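Local coordinates for phosphatidylethanolamine-binding protein, putative (Plasmodium falciparum, PDB 2R77) that probably binds phosphatidylethanolamine and may take part in regulating protein kinases, at residues A[95-106]-A[171-182]. Sequence-based numbering, arbitrary orientation.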
ATOM      1  N   TYR A  95      -8.088  -9.199   4.777  1.00 11.87           N
ATOM      2  CA  TYR A  95      -7.594 -10.106   5.814  1.00 13.18           C
ATOM      3  C   TYR A  95      -8.682 -10.333   6.871  1.00 13.31           C
ATOM      4  O   TYR A  95      -9.160  -9.376   7.473  1.00 13.51           O
ATOM      5  CB  TYR A  95      -6.346  -9.527   6.463  1.00 13.44           C
ATOM      6  CG  TYR A  95      -5.900 -10.338   7.637  1.00 14.11           C
ATOM      7  CD1 TYR A  95      -5.254 -11.556   7.450  1.00 12.11           C
ATOM      8  CD2 TYR A  95      -6.149  -9.904   8.931  1.00 15.51           C
ATOM      9  CE1 TYR A  95      -4.836 -12.337   8.545  1.00 13.92           C
ATOM     10  CE2 TYR A  95      -5.764 -10.671  10.034  1.00 16.41           C
ATOM     11  CZ  TYR A  95      -5.092 -11.895   9.824  1.00 16.55           C
ATOM     12  OH  TYR A  95      -4.684 -12.682  10.902  1.00 19.85           O
ATOM     13  N   PRO A  96      -9.027 -11.609   7.151  1.00 13.19           N
ATOM     14  CA  PRO A  96      -8.437 -12.850   6.643  1.00 13.61           C
ATOM     15  C   PRO A  96      -8.860 -13.285   5.234  1.00 12.20           C
ATOM     16  O   PRO A  96      -8.138 -14.081   4.588  1.00 13.14           O
ATOM     17  CB  PRO A  96      -8.929 -13.903   7.644  1.00 12.74           C
ATOM     18  CG  PRO A  96     -10.233 -13.406   8.112  1.00 13.77           C
ATOM     19  CD  PRO A  96     -10.113 -11.874   8.116  1.00 12.85           C
ATOM     20  N   SER A  97     -10.002 -12.786   4.755  1.00 13.38           N
ATOM     21  CA  SER A  97     -10.507 -13.243   3.459  1.00 12.68           C
ATOM     22  C   SER A  97     -11.161 -12.151   2.641  1.00 11.96           C
ATOM     23  O   SER A  97     -11.851 -11.308   3.195  1.00 11.96           O
ATOM     24  CB  SER A  97     -11.528 -14.371   3.678  1.00 12.95           C
ATOM     25  OG  SER A  97     -12.056 -14.886   2.460  1.00 12.61           O
ATOM     26  N   ARG A  98     -10.964 -12.216   1.320  1.00 12.21           N
ATOM     27  CA  ARG A  98     -11.718 -11.400   0.345  1.00 13.22           C
ATOM     28  C   ARG A  98     -13.240 -11.721   0.387  1.00 13.60           C
ATOM     29  O   ARG A  98     -14.093 -10.869   0.088  1.00 14.44           O
ATOM     30  CB  ARG A  98     -11.160 -11.680  -1.048  1.00 13.17           C
ATOM     31  CG  ARG A  98     -11.941 -11.054  -2.237  1.00 13.68           C
ATOM     32  CD  ARG A  98     -11.867  -9.522  -2.184  1.00 15.56           C
ATOM     33  NE  ARG A  98     -12.617  -8.895  -3.292  1.00 16.85           N
ATOM     34  CZ  ARG A  98     -12.168  -8.772  -4.548  1.00 18.45           C
ATOM     35  NH1 ARG A  98     -12.957  -8.179  -5.443  1.00 17.77           N
ATOM     36  NH2 ARG A  98     -10.943  -9.209  -4.935  1.00 18.21           N
ATOM     37  N   LEU A  99     -13.544 -12.948   0.790  1.00 13.00           N
ATOM     38  CA  LEU A  99     -14.844 -13.559   0.569  1.00 13.24           C
ATOM     39  C   LEU A  99     -15.817 -13.405   1.725  1.00 13.42           C
ATOM     40  O   LEU A  99     -16.996 -13.748   1.577  1.00 12.56           O
ATOM     41  CB  LEU A  99     -14.637 -15.039   0.285  1.00 12.46           C
ATOM     42  CG  LEU A  99     -13.677 -15.409  -0.844  1.00 12.47           C
ATOM     43  CD1 LEU A  99     -13.736 -16.899  -1.080  1.00 13.57           C
ATOM     44  CD2 LEU A  99     -14.055 -14.662  -2.105  1.00 11.69           C
ATOM     45  N   ARG A 100     -15.324 -12.873   2.848  1.00 13.65           N
ATOM     46  CA  ARG A 100     -16.094 -12.698   4.082  1.00 13.32           C
ATOM     47  C   ARG A 100     -16.121 -11.206   4.477  1.00 13.64           C
ATOM     48  O   ARG A 100     -15.120 -10.488   4.312  1.00 13.80           O
ATOM     49  CB  ARG A 100     -15.485 -13.518   5.235  1.00 13.69           C
ATOM     50  CG  ARG A 100     -15.415 -15.032   5.000  1.00 13.76           C
ATOM     51  CD  ARG A 100     -16.792 -15.676   5.097  1.00 15.93           C
ATOM     52  NE  ARG A 100     -16.730 -17.149   5.075  1.00 15.36           N
ATOM     53  CZ  ARG A 100     -17.815 -17.924   5.114  1.00 17.65           C
ATOM     54  NH1 ARG A 100     -19.015 -17.350   5.191  1.00 13.77           N
ATOM     55  NH2 ARG A 100     -17.708 -19.260   5.084  1.00 13.58           N
ATOM     56  N   PRO A 101     -17.261 -10.738   5.001  1.00 14.01           N
ATOM     57  CA  PRO A 101     -17.458  -9.301   5.257  1.00 15.58           C
ATOM     58  C   PRO A 101     -16.652  -8.735   6.432  1.00 16.46           C
ATOM     59  O   PRO A 101     -16.515  -7.505   6.525  1.00 18.44           O
ATOM     60  CB  PRO A 101     -18.965  -9.197   5.516  1.00 15.20           C
ATOM     61  CG  PRO A 101     -19.342 -10.544   6.042  1.00 15.18           C
ATOM     62  CD  PRO A 101     -18.462 -11.528   5.331  1.00 14.71           C
ATOM     63  N   ASP A 102     -16.085  -9.597   7.286  1.00 17.07           N
ATOM     64  CA  ASP A 102     -15.190  -9.116   8.372  1.00 18.55           C
ATOM     65  C   ASP A 102     -13.774  -8.676   7.898  1.00 18.70           C
ATOM     66  O   ASP A 102     -12.920  -8.349   8.733  1.00 19.04           O
ATOM     67  CB  ASP A 102     -15.121 -10.113   9.545  1.00 19.23           C
ATOM     68  CG  ASP A 102     -14.357 -11.400   9.214  1.00 21.58           C
ATOM     69  OD1 ASP A 102     -14.046 -11.658   8.021  1.00 21.98           O
ATOM     70  OD2 ASP A 102     -14.085 -12.171  10.175  1.00 23.71           O
ATOM     71  N   GLY A 103     -13.536  -8.687   6.581  1.00 18.50           N
ATOM     72  CA  GLY A 103     -12.194  -8.371   6.026  1.00 17.53           C
ATOM     73  C   GLY A 103     -11.678  -7.009   6.459  1.00 18.03           C
ATOM     74  O   GLY A 103     -12.379  -5.987   6.325  1.00 18.21           O
ATOM     75  N   LYS A 104     -10.458  -6.995   6.991  1.00 16.73           N
ATOM     76  CA  LYS A 104      -9.818  -5.752   7.423  1.00 17.64           C
ATOM     77  C   LYS A 104      -8.385  -5.692   6.904  1.00 15.87           C
ATOM     78  O   LYS A 104      -7.904  -6.632   6.260  1.00 15.30           O
ATOM     79  CB  LYS A 104      -9.889  -5.612   8.936  1.00 17.86           C
ATOM     80  CG  LYS A 104     -11.330  -5.380   9.434  1.00 20.32           C
ATOM     81  CD  LYS A 104     -11.433  -5.038  10.908  1.00 20.26           C
ATOM     82  CE  LYS A 104     -11.415  -6.288  11.782  1.00 24.38           C
ATOM     83  NZ  LYS A 104     -12.473  -7.268  11.410  1.00 27.47           N
ATOM     84  N   GLU A 105      -7.729  -4.558   7.164  1.00 13.89           N
ATOM     85  CA  GLU A 105      -6.400  -4.314   6.617  1.00 12.68           C
ATOM     86  C   GLU A 105      -5.283  -4.879   7.499  1.00 11.95           C
ATOM     87  O   GLU A 105      -5.263  -4.718   8.738  1.00 12.66           O
ATOM     88  CB  GLU A 105      -6.202  -2.803   6.424  1.00 12.34           C
ATOM     89  CG  GLU A 105      -7.075  -2.199   5.330  1.00 11.41           C
ATOM     90  CD  GLU A 105      -6.899  -0.695   5.205  1.00 13.41           C
ATOM     91  OE1 GLU A 105      -5.990  -0.138   5.871  1.00 14.56           O
ATOM     92  OE2 GLU A 105      -7.682  -0.086   4.442  1.00 13.54           O
ATOM     93  N   TYR A 106      -4.338  -5.528   6.835  1.00 11.93           N
ATOM     94  CA  TYR A 106      -3.122  -6.046   7.448  1.00 11.55           C
ATOM     95  C   TYR A 106      -1.973  -5.311   6.753  1.00 12.56           C
ATOM     96  O   TYR A 106      -1.854  -5.381   5.519  1.00 11.76           O
ATOM     97  CB  TYR A 106      -3.005  -7.556   7.242  1.00 11.95           C
ATOM     98  CG  TYR A 106      -1.941  -8.181   8.125  1.00 11.86           C
ATOM     99  CD1 TYR A 106      -2.279  -8.710   9.369  1.00 13.16           C
ATOM    100  CD2 TYR A 106      -0.600  -8.218   7.724  1.00 11.74           C
ATOM    101  CE1 TYR A 106      -1.311  -9.275  10.197  1.00 12.07           C
ATOM    102  CE2 TYR A 106       0.387  -8.795   8.543  1.00 11.95           C
ATOM    103  CZ  TYR A 106       0.018  -9.320   9.771  1.00 12.46           C
ATOM    104  OH  TYR A 106       0.955  -9.877  10.596  1.00 14.22           O
ATOM    105  N   GLU A 171       2.648 -13.595  13.638  1.00 18.86           N
ATOM    106  CA  GLU A 171       2.674 -13.884  12.192  1.00 17.74           C
ATOM    107  C   GLU A 171       1.273 -13.892  11.624  1.00 16.30           C
ATOM    108  O   GLU A 171       0.342 -14.426  12.237  1.00 14.60           O
ATOM    109  CB  GLU A 171       3.314 -15.253  11.914  1.00 17.65           C
ATOM    110  CG  GLU A 171       4.811 -15.324  12.231  1.00 20.60           C
ATOM    111  CD  GLU A 171       5.443 -16.575  11.638  1.00 21.01           C
ATOM    112  OE1 GLU A 171       5.335 -17.649  12.251  1.00 25.50           O
ATOM    113  OE2 GLU A 171       6.041 -16.461  10.556  1.00 27.49           O
ATOM    114  N   LYS A 172       1.132 -13.329  10.420  1.00 14.28           N
ATOM    115  CA  LYS A 172      -0.158 -13.227   9.755  1.00 14.69           C
ATOM    116  C   LYS A 172      -0.842 -14.596   9.724  1.00 14.24           C
ATOM    117  O   LYS A 172      -0.228 -15.586   9.291  1.00 14.82           O
ATOM    118  CB  LYS A 172       0.050 -12.673   8.333  1.00 13.85           C
ATOM    119  CG  LYS A 172      -1.240 -12.225   7.613  1.00 14.78           C
ATOM    120  CD  LYS A 172      -0.930 -11.630   6.262  1.00 13.83           C
ATOM    121  CE  LYS A 172      -2.210 -11.253   5.530  1.00 11.97           C
ATOM    122  NZ  LYS A 172      -1.932 -10.666   4.178  1.00 12.11           N
ATOM    123  N   TYR A 173      -2.112 -14.619  10.153  1.00 14.21           N
ATOM    124  CA  TYR A 173      -2.947 -15.840  10.273  1.00 15.91           C
ATOM    125  C   TYR A 173      -2.615 -16.751  11.455  1.00 18.26           C
ATOM    126  O   TYR A 173      -3.518 -17.386  12.017  1.00 20.08           O
ATOM    127  CB  TYR A 173      -2.953 -16.684   8.988  1.00 15.71           C
ATOM    128  CG  TYR A 173      -3.680 -16.051   7.808  1.00 15.15           C
ATOM    129  CD1 TYR A 173      -5.090 -16.057   7.723  1.00 11.03           C
ATOM    130  CD2 TYR A 173      -2.965 -15.428   6.789  1.00 14.78           C
ATOM    131  CE1 TYR A 173      -5.744 -15.473   6.629  1.00 15.06           C
ATOM    132  CE2 TYR A 173      -3.604 -14.868   5.699  1.00 15.99           C
ATOM    133  CZ  TYR A 173      -4.987 -14.880   5.626  1.00 15.53           C
ATOM    134  OH  TYR A 173      -5.584 -14.303   4.531  1.00 15.86           O
ATOM    135  N   ILE A 174      -1.340 -16.830  11.821  1.00 19.45           N
ATOM    136  CA  ILE A 174      -0.922 -17.763  12.882  1.00 21.32           C
ATOM    137  C   ILE A 174      -1.365 -17.284  14.254  1.00 23.10           C
ATOM    138  O   ILE A 174      -1.870 -18.075  15.071  1.00 22.62           O
ATOM    139  CB  ILE A 174       0.588 -18.053  12.815  1.00 21.84           C
ATOM    140  CG1 ILE A 174       0.912 -18.724  11.480  1.00 21.28           C
ATOM    141  CG2 ILE A 174       1.015 -18.966  13.981  1.00 21.10           C
ATOM    142  CD1 ILE A 174       0.137 -20.044  11.229  1.00 23.28           C
ATOM    143  N   THR A 175      -1.190 -15.986  14.473  1.00 24.40           N
ATOM    144  CA  THR A 175      -1.574 -15.313  15.706  1.00 27.04           C
ATOM    145  C   THR A 175      -2.773 -14.406  15.448  1.00 27.50           C
ATOM    146  O   THR A 175      -2.863 -13.762  14.398  1.00 27.70           O
ATOM    147  CB  THR A 175      -0.406 -14.487  16.269  1.00 27.53           C
ATOM    148  OG1 THR A 175       0.653 -15.369  16.678  1.00 31.66           O
ATOM    149  CG2 THR A 175      -0.846 -13.668  17.484  1.00 27.35           C
ATOM    150  N   ARG A 176      -3.691 -14.369  16.413  1.00 28.54           N
ATOM    151  CA  ARG A 176      -4.874 -13.530  16.330  1.00 29.58           C
ATOM    152  C   ARG A 176      -4.480 -12.049  16.382  1.00 29.63           C
ATOM    153  O   ARG A 176      -3.769 -11.626  17.290  1.00 30.81           O
ATOM    154  CB  ARG A 176      -5.863 -13.890  17.455  1.00 29.68           C
ATOM    155  N   VAL A 177      -4.896 -11.275  15.380  1.00 29.73           N
ATOM    156  CA  VAL A 177      -4.637  -9.831  15.383  1.00 29.40           C
ATOM    157  C   VAL A 177      -5.601  -9.147  16.359  1.00 30.20           C
ATOM    158  O   VAL A 177      -6.799  -9.424  16.345  1.00 30.31           O
ATOM    159  CB  VAL A 177      -4.750  -9.223  13.966  1.00 29.12           C
ATOM    160  CG1 VAL A 177      -4.676  -7.691  14.007  1.00 28.57           C
ATOM    161  CG2 VAL A 177      -3.661  -9.789  13.074  1.00 28.83           C
ATOM    162  N   LYS A 178      -5.057  -8.301  17.232  1.00 30.85           N
ATOM    163  CA  LYS A 178      -5.881  -7.486  18.123  1.00 31.09           C
ATOM    164  C   LYS A 178      -6.307  -6.233  17.356  1.00 31.69           C
ATOM    165  O   LYS A 178      -5.457  -5.491  16.851  1.00 32.22           O
ATOM    166  CB  LYS A 178      -5.106  -7.115  19.389  1.00 31.50           C
ATOM    167  N   PHE A 179      -7.614  -6.016  17.237  1.00 31.74           N
ATOM    168  CA  PHE A 179      -8.103  -4.872  16.458  1.00 31.81           C
ATOM    169  C   PHE A 179      -8.553  -3.677  17.307  1.00 31.72           C
ATOM    170  O   PHE A 179      -9.173  -2.745  16.777  1.00 31.03           O
ATOM    171  CB  PHE A 179      -9.206  -5.293  15.479  1.00 31.55           C
ATOM    172  CG  PHE A 179      -8.710  -6.121  14.321  1.00 32.73           C
ATOM    173  CD1 PHE A 179      -8.211  -5.503  13.167  1.00 32.51           C
ATOM    174  CD2 PHE A 179      -8.743  -7.516  14.383  1.00 32.12           C
ATOM    175  CE1 PHE A 179      -7.751  -6.266  12.081  1.00 32.31           C
ATOM    176  CE2 PHE A 179      -8.283  -8.288  13.307  1.00 32.83           C
ATOM    177  CZ  PHE A 179      -7.789  -7.655  12.147  1.00 32.25           C
ATOM    178  N   ASN A 180      -8.219  -3.705  18.605  1.00 31.75           N
ATOM    179  CA  ASN A 180      -8.626  -2.657  19.556  1.00 31.99           C
ATOM    180  C   ASN A 180      -8.242  -1.272  19.040  1.00 31.36           C
ATOM    181  O   ASN A 180      -9.093  -0.371  18.992  1.00 32.08           O
ATOM    182  CB  ASN A 180      -7.994  -2.843  20.948  1.00 32.90           C
ATOM    183  CG  ASN A 180      -7.936  -4.291  21.400  1.00 35.32           C
ATOM    184  OD1 ASN A 180      -7.856  -5.222  20.587  1.00 38.72           O
ATOM    185  ND2 ASN A 180      -7.945  -4.488  22.716  1.00 38.65           N
ATOM    186  N   ASN A 181      -6.969  -1.125  18.648  1.00 29.73           N
ATOM    187  CA  ASN A 181      -6.427   0.145  18.142  1.00 28.38           C
ATOM    188  C   ASN A 181      -6.311   0.152  16.617  1.00 26.23           C
ATOM    189  O   ASN A 181      -5.484   0.898  16.055  1.00 26.44           O
ATOM    190  CB  ASN A 181      -5.056   0.445  18.748  1.00 29.34           C
ATOM    191  CG  ASN A 181      -5.071   0.455  20.274  1.00 32.02           C
ATOM    192  OD1 ASN A 181      -5.892   1.135  20.898  1.00 36.58           O
ATOM    193  ND2 ASN A 181      -4.143  -0.288  20.880  1.00 35.47           N
ATOM    194  N   TYR A 182      -7.135  -0.671  15.964  1.00 23.34           N
ATOM    195  CA  TYR A 182      -7.143  -0.775  14.499  1.00 20.73           C
ATOM    196  C   TYR A 182      -7.427   0.575  13.847  1.00 19.62           C
ATOM    197  O   TYR A 182      -8.349   1.270  14.263  1.00 19.02           O
ATOM    198  CB  TYR A 182      -8.171  -1.796  14.025  1.00 20.72           C
ATOM    199  CG  TYR A 182      -8.317  -1.853  12.512  1.00 19.82           C
ATOM    200  CD1 TYR A 182      -7.296  -2.378  11.707  1.00 21.52           C
ATOM    201  CD2 TYR A 182      -9.469  -1.361  11.881  1.00 19.49           C
ATOM    202  CE1 TYR A 182      -7.426  -2.413  10.320  1.00 18.90           C
ATOM    203  CE2 TYR A 182      -9.612  -1.404  10.494  1.00 17.63           C
ATOM    204  CZ  TYR A 182      -8.596  -1.936   9.727  1.00 18.27           C
ATOM    205  OH  TYR A 182      -8.727  -1.988   8.364  1.00 17.47           O
TER
HETATM  206  O   HOH W   1      -6.149 -12.571  13.145  1.00 31.73           O
HETATM  207  O   HOH W   2      -2.293 -12.675  12.187  1.00 32.33           O
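Tyr95 and Lys172 both leave their backbones with CG opposite the backbone N (chi1 173° and -168°), which lays ring and lysine chain antiparallel alongside each other, Lys172 CE within 3.6 Å of Tyr95 CD1. The fully extended lysine also runs across a face of Tyr106, its CG 3.7 Å from the ring centroid in a CH-pi contact, and carries NZ inward to a salt bridge with Asp92 and a hydrogen bond to His108. Tyr95 turns its edge toward the face of Tyr173 in a T-shaped pair, planes 67° apart. Pro96, a proline preceded by a cis peptide bond, offers its carbonyl to the hydroxyl of Tyr173; the OH lies 2.6 Å from Pro96 O, tilted from the carbonyl plane. Two waters grip Tyr95 OH: one donates to it and accepts from Val177 N, the other accepts from it and donates to Glu171 O and Thr175 O. Bends at chi3 and chi4 fold Lys104 over Phe179, CE 3.5 Å from the ring centroid (CH-pi) and NZ 4.6 Å from it (cation-pi), while NZ donates to Asp102 O in the carbonyl plane; Val177 CG1 lies against the opposite face, toward its rim. Next along the strand, the Glu105 N-H points nearly straight at Tyr182 OH, 3.0 Å from N. An irregular loop can thus be held on a hairpin end by lysine chains lying on aromatic faces, their ammonium groups and the Tyr95 phenol satisfied by carboxylate, carbonyl or water.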